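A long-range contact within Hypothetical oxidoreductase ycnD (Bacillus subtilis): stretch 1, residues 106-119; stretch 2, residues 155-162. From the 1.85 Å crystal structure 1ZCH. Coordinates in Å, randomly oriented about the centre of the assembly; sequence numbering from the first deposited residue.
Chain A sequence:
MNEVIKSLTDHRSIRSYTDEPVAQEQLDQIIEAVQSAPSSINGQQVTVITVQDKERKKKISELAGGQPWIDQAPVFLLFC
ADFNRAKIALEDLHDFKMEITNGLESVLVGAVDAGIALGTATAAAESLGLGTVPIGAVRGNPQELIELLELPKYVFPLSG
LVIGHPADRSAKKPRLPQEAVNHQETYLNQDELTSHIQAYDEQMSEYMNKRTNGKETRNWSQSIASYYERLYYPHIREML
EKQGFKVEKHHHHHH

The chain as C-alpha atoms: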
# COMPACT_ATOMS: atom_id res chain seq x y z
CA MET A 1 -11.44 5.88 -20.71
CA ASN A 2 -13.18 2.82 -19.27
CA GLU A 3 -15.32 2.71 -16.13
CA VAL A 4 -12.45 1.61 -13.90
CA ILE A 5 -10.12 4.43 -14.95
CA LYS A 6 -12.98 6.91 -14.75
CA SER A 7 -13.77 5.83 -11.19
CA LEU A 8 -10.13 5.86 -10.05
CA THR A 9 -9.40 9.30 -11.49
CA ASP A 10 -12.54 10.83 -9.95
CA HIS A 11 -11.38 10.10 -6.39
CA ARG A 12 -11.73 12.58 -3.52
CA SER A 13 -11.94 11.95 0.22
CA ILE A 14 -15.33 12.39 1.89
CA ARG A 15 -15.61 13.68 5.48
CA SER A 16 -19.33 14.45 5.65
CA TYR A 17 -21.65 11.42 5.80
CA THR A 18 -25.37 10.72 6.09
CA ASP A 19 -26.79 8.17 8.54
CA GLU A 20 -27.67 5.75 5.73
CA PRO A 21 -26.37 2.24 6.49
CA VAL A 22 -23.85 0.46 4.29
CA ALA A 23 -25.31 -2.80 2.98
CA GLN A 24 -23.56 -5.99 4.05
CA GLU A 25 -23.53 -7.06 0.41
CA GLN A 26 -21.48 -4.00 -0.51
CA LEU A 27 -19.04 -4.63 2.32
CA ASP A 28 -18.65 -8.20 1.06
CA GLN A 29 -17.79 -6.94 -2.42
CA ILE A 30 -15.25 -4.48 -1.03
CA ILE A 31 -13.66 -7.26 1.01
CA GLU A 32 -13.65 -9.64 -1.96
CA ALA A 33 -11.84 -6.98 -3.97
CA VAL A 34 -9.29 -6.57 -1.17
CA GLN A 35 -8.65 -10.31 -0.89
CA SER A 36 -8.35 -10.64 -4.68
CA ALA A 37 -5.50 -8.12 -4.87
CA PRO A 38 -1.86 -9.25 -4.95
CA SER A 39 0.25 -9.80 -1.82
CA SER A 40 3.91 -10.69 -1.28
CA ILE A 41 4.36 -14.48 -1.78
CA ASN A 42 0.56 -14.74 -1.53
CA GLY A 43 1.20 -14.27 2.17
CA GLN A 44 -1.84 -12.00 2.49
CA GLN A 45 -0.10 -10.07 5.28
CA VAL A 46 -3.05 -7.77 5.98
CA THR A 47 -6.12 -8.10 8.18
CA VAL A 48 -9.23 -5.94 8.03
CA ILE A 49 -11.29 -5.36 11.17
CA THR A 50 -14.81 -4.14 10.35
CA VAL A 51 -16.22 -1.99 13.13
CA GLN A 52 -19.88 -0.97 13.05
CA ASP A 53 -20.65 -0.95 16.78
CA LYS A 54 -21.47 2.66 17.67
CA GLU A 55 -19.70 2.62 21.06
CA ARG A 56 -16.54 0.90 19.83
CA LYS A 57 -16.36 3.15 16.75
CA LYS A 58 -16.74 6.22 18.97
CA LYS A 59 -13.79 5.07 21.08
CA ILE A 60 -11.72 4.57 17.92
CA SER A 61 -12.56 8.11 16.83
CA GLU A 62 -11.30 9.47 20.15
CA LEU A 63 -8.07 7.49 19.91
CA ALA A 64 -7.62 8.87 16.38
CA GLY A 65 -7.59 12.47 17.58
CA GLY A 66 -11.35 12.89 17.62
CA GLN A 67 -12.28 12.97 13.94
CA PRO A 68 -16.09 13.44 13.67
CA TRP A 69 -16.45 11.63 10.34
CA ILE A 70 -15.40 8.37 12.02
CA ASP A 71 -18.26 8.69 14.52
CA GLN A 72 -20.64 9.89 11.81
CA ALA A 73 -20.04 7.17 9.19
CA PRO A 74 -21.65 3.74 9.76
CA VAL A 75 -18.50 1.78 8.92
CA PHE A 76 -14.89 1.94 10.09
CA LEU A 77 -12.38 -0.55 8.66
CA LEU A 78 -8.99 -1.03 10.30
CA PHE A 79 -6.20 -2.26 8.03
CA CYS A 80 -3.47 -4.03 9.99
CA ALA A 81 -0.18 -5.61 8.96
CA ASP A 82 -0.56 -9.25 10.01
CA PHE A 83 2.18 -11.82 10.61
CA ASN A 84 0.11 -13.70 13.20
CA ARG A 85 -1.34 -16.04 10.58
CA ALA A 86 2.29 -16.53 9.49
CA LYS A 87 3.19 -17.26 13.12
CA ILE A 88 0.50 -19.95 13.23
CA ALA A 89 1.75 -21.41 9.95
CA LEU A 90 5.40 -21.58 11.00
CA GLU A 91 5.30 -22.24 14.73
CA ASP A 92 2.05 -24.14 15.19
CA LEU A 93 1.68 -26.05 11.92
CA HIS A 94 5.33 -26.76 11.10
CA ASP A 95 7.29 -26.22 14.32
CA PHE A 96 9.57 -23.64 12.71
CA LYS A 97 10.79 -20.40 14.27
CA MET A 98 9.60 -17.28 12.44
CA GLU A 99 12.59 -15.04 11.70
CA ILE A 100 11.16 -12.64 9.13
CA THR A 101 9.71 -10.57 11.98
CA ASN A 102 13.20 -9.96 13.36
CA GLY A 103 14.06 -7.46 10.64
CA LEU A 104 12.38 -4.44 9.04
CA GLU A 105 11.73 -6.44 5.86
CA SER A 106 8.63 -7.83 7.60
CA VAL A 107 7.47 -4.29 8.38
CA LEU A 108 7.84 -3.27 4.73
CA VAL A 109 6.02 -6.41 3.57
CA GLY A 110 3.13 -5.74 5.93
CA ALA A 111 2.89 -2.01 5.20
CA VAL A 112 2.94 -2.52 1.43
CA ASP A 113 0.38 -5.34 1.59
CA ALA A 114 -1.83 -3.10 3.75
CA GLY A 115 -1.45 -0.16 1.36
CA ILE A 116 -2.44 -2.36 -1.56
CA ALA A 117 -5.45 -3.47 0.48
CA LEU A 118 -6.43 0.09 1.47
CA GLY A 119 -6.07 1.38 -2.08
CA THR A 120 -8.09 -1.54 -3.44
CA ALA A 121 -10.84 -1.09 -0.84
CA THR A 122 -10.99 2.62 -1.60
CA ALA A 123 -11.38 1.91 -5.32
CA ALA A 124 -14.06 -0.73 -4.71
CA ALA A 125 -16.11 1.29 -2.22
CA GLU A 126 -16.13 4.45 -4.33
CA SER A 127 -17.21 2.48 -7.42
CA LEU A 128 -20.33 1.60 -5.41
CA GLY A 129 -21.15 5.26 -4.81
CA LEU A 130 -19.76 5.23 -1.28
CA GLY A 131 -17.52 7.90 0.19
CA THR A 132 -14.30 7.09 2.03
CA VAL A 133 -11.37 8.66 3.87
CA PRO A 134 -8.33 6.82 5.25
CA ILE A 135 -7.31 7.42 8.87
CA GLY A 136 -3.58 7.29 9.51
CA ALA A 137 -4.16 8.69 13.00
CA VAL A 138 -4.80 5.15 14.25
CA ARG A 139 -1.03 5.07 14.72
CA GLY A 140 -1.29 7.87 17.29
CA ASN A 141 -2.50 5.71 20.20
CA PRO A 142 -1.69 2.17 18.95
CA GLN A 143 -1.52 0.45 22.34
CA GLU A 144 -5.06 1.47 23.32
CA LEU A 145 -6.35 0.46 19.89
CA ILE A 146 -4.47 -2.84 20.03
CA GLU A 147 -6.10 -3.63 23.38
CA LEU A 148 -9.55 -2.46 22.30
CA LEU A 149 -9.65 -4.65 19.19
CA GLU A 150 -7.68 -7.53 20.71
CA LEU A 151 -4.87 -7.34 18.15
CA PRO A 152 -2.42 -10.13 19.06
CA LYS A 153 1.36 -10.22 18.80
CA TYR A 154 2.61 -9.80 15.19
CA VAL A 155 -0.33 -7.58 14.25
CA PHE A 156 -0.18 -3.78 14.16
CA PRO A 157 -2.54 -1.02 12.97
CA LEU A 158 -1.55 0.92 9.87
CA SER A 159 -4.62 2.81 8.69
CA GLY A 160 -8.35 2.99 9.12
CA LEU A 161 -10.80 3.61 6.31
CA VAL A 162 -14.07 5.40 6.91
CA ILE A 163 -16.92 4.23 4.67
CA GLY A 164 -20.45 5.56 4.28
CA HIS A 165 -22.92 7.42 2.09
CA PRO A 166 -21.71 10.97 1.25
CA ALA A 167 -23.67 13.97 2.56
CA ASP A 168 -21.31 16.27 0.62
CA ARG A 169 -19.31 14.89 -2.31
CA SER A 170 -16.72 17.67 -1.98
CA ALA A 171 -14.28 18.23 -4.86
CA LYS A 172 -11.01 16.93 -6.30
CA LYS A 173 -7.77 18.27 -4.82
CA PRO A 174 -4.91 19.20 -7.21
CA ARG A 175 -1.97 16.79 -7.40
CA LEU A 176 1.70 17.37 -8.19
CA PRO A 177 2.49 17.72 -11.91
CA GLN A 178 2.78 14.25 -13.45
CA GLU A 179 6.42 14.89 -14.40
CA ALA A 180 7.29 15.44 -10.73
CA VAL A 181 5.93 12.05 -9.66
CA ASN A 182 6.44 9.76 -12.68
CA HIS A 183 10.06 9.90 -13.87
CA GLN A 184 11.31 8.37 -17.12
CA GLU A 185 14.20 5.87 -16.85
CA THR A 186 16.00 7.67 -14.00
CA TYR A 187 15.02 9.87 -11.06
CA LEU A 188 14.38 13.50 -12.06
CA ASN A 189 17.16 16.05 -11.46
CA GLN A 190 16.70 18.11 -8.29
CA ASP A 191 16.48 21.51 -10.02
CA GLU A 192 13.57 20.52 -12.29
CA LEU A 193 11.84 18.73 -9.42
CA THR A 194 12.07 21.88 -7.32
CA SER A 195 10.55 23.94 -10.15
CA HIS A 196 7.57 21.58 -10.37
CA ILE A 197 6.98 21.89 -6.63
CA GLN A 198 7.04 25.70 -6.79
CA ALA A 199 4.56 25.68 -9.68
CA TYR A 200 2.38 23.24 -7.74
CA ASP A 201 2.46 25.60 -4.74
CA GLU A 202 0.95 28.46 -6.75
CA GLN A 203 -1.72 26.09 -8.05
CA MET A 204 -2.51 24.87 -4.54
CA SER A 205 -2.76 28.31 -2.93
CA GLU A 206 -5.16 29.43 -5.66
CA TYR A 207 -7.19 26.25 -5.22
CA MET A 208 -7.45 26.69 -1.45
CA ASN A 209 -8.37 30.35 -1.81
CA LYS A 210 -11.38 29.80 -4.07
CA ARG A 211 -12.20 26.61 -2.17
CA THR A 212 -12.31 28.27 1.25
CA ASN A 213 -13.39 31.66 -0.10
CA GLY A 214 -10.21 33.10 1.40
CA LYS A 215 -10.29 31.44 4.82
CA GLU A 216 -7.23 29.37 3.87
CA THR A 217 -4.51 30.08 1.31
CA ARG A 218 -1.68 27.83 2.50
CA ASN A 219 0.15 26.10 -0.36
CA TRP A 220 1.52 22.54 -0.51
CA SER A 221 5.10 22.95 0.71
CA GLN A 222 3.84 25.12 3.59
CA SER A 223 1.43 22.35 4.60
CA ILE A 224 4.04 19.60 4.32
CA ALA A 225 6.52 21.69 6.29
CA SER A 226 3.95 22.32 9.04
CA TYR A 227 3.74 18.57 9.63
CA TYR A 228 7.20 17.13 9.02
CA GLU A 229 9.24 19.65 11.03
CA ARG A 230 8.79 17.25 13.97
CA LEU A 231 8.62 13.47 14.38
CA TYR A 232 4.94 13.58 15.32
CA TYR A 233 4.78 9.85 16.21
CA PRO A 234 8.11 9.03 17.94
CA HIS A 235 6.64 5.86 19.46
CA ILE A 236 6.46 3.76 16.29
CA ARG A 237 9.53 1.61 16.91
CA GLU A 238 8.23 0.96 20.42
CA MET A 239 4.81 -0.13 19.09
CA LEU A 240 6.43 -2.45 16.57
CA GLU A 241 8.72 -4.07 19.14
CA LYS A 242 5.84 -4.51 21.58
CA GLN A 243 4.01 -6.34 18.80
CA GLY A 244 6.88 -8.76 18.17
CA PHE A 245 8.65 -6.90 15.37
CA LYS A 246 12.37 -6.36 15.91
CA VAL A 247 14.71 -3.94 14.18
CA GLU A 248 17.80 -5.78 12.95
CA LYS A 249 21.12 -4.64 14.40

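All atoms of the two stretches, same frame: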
# COMPACT_ATOMS: atom_id res chain seq x y z
N SER A 106 9.99 -7.42 7.26
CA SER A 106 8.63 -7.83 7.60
C SER A 106 7.71 -6.61 7.69
O SER A 106 6.56 -6.66 7.26
CB SER A 106 8.62 -8.58 8.94
OG SER A 106 9.14 -7.77 9.98
N VAL A 107 8.24 -5.52 8.24
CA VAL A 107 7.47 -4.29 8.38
C VAL A 107 7.13 -3.74 6.99
O VAL A 107 6.00 -3.29 6.76
CB VAL A 107 8.26 -3.24 9.20
CG1 VAL A 107 7.55 -1.88 9.15
CG2 VAL A 107 8.39 -3.71 10.65
N LEU A 108 8.09 -3.77 6.08
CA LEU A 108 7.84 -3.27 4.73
C LEU A 108 6.82 -4.17 4.04
O LEU A 108 5.91 -3.68 3.37
CB LEU A 108 9.13 -3.22 3.91
CG LEU A 108 10.22 -2.26 4.40
CD1 LEU A 108 11.38 -2.27 3.41
CD2 LEU A 108 9.64 -0.85 4.54
N VAL A 109 6.97 -5.48 4.19
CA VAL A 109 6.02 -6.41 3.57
C VAL A 109 4.60 -6.13 4.06
O VAL A 109 3.67 -6.03 3.26
CB VAL A 109 6.38 -7.89 3.90
CG1 VAL A 109 5.24 -8.81 3.46
CG2 VAL A 109 7.66 -8.28 3.18
N GLY A 110 4.45 -6.00 5.37
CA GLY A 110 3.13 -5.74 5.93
C GLY A 110 2.53 -4.40 5.54
O GLY A 110 1.34 -4.32 5.22
N ALA A 111 3.35 -3.35 5.55
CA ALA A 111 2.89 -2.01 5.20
C ALA A 111 2.48 -1.93 3.73
O ALA A 111 1.47 -1.30 3.40
CB ALA A 111 3.98 -0.98 5.51
N VAL A 112 3.26 -2.55 2.85
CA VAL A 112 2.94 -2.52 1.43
C VAL A 112 1.67 -3.34 1.16
O VAL A 112 0.81 -2.92 0.39
CB VAL A 112 4.11 -3.06 0.56
CG1 VAL A 112 3.67 -3.18 -0.91
CG2 VAL A 112 5.30 -2.11 0.68
N ASP A 113 1.56 -4.51 1.78
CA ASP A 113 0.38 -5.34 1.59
C ASP A 113 -0.85 -4.56 2.06
O ASP A 113 -1.89 -4.56 1.40
CB ASP A 113 0.50 -6.66 2.38
CG ASP A 113 1.10 -7.81 1.56
OD1 ASP A 113 1.67 -7.58 0.47
OD2 ASP A 113 1.00 -8.97 2.02
N ALA A 114 -0.73 -3.88 3.20
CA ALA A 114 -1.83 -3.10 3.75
C ALA A 114 -2.20 -1.91 2.86
O ALA A 114 -3.37 -1.57 2.73
CB ALA A 114 -1.48 -2.61 5.16
N GLY A 115 -1.19 -1.29 2.25
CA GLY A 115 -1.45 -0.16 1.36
C GLY A 115 -2.19 -0.64 0.13
O GLY A 115 -3.11 0.01 -0.37
N ILE A 116 -1.77 -1.79 -0.39
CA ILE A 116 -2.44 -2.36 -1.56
C ILE A 116 -3.89 -2.62 -1.19
O ILE A 116 -4.81 -2.32 -1.95
CB ILE A 116 -1.78 -3.69 -1.98
CG1 ILE A 116 -0.41 -3.41 -2.60
CG2 ILE A 116 -2.68 -4.46 -2.95
CD1 ILE A 116 0.39 -4.67 -2.87
N ALA A 117 -4.10 -3.17 0.00
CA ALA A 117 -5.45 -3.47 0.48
C ALA A 117 -6.30 -2.21 0.62
O ALA A 117 -7.44 -2.16 0.16
CB ALA A 117 -5.39 -4.22 1.82
N LEU A 118 -5.74 -1.19 1.26
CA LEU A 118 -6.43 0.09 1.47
C LEU A 118 -6.79 0.76 0.14
O LEU A 118 -7.91 1.23 -0.05
CB LEU A 118 -5.54 1.03 2.29
CG LEU A 118 -6.06 2.43 2.63
CD1 LEU A 118 -7.21 2.33 3.60
CD2 LEU A 118 -4.94 3.25 3.24
N GLY A 119 -5.83 0.78 -0.78
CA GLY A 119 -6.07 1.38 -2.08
C GLY A 119 -7.14 0.63 -2.86
O GLY A 119 -7.97 1.23 -3.54
N VAL A 155 0.70 -8.33 14.96
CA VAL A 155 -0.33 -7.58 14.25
C VAL A 155 -0.23 -6.13 14.72
O VAL A 155 -0.14 -5.86 15.92
CB VAL A 155 -1.75 -8.10 14.58
CG1 VAL A 155 -2.81 -7.24 13.88
CG2 VAL A 155 -1.88 -9.56 14.15
N PHE A 156 -0.22 -5.19 13.78
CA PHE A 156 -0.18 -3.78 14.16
C PHE A 156 -1.00 -2.92 13.22
O PHE A 156 -1.04 -3.15 12.00
CB PHE A 156 1.28 -3.27 14.28
CG PHE A 156 2.04 -3.24 12.99
CD1 PHE A 156 1.93 -2.15 12.12
CD2 PHE A 156 2.93 -4.26 12.67
CE1 PHE A 156 2.70 -2.09 10.96
CE2 PHE A 156 3.71 -4.20 11.51
CZ PHE A 156 3.59 -3.11 10.65
N PRO A 157 -1.70 -1.92 13.77
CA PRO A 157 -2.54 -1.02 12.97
C PRO A 157 -1.75 -0.11 12.06
O PRO A 157 -0.73 0.46 12.46
CB PRO A 157 -3.32 -0.26 14.03
CG PRO A 157 -2.30 -0.10 15.11
CD PRO A 157 -1.68 -1.49 15.18
N LEU A 158 -2.21 0.04 10.83
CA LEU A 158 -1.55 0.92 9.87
C LEU A 158 -2.46 2.07 9.47
O LEU A 158 -2.06 3.23 9.53
CB LEU A 158 -1.10 0.13 8.64
CG LEU A 158 0.16 -0.68 8.92
CD1 LEU A 158 0.41 -1.69 7.83
CD2 LEU A 158 1.34 0.28 9.06
N SER A 159 -3.69 1.76 9.09
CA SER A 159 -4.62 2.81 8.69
C SER A 159 -6.07 2.37 8.73
O SER A 159 -6.39 1.22 8.44
CB SER A 159 -4.29 3.29 7.27
OG SER A 159 -5.17 4.33 6.86
N GLY A 160 -6.94 3.30 9.10
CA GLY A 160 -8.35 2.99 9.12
C GLY A 160 -8.89 3.48 7.80
O GLY A 160 -8.19 4.12 7.01
N LEU A 161 -10.15 3.15 7.52
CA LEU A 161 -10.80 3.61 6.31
C LEU A 161 -12.26 3.81 6.67
O LEU A 161 -12.95 2.86 7.03
CB LEU A 161 -10.69 2.59 5.17
CG LEU A 161 -11.33 3.06 3.85
CD1 LEU A 161 -10.56 4.29 3.31
CD2 LEU A 161 -11.31 1.94 2.83
N VAL A 162 -12.69 5.06 6.62
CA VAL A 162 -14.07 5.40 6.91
C VAL A 162 -14.88 5.12 5.65
O VAL A 162 -14.43 5.43 4.54
CB VAL A 162 -14.19 6.89 7.30
CG1 VAL A 162 -15.66 7.29 7.43
CG2 VAL A 162 -13.46 7.15 8.60

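A leucine methyl of the strand rests directly on helix backbone: Leu158 CD1 lies 3.6 Å from Ala111 CA and 3.8 Å from Gly110 O. The helix and strand run nearly parallel, 14° between their N-to-C directions, with axes 9.1 Å apart at closest approach. No hydrogen bond crosses between them. Packing alone joins them, burying 326 Å² in total, and every residue of both stretches is buried. The helix satisfies its own backbone, as in Ala114 N to Gly110 O at 2.9 Å.

The contact is built on one side of the helix, from Val107, Gly110, Ala111, Ala114 and Leu118. In its middle the helix is kept slim. Leu158, in the m,t rotamer, reaches into this low ground with CD1, which also lies 3.4 Å from Ala114 CB. It can approach the backbone here because the neighbouring side chains are no more than methyls. Gly110 goes further: a CB there would point toward the strand, about 4.2 Å from Phe156 CZ, so its absence leaves the surface flatter beside the ring.

The two ends differ. Near the start, Phe156 leaves its CA sideways, but the ring, with chi1 at 66°, brings its tip nearer the helix, and CZ meets Val107 CG1 obliquely at 4.4 Å, a looser touch. At the far end the helix supplies the bulk: Leu118, in the t,p rotamer, points toward the strand and has the largest covered area of any residue here, 80 Å². Its CD1 packs 3.8 Å from Leu161 CB, while its CD2 lies 3.8 Å from Ser159 OG. The hydroxyl can lie beside a methyl because Ser159 OG donates a hydrogen bond to Gly160 O at 3.0 Å. The rule is complementary size: small helix residues receive a large strand side chain, and a large helix residue covers the strand beyond.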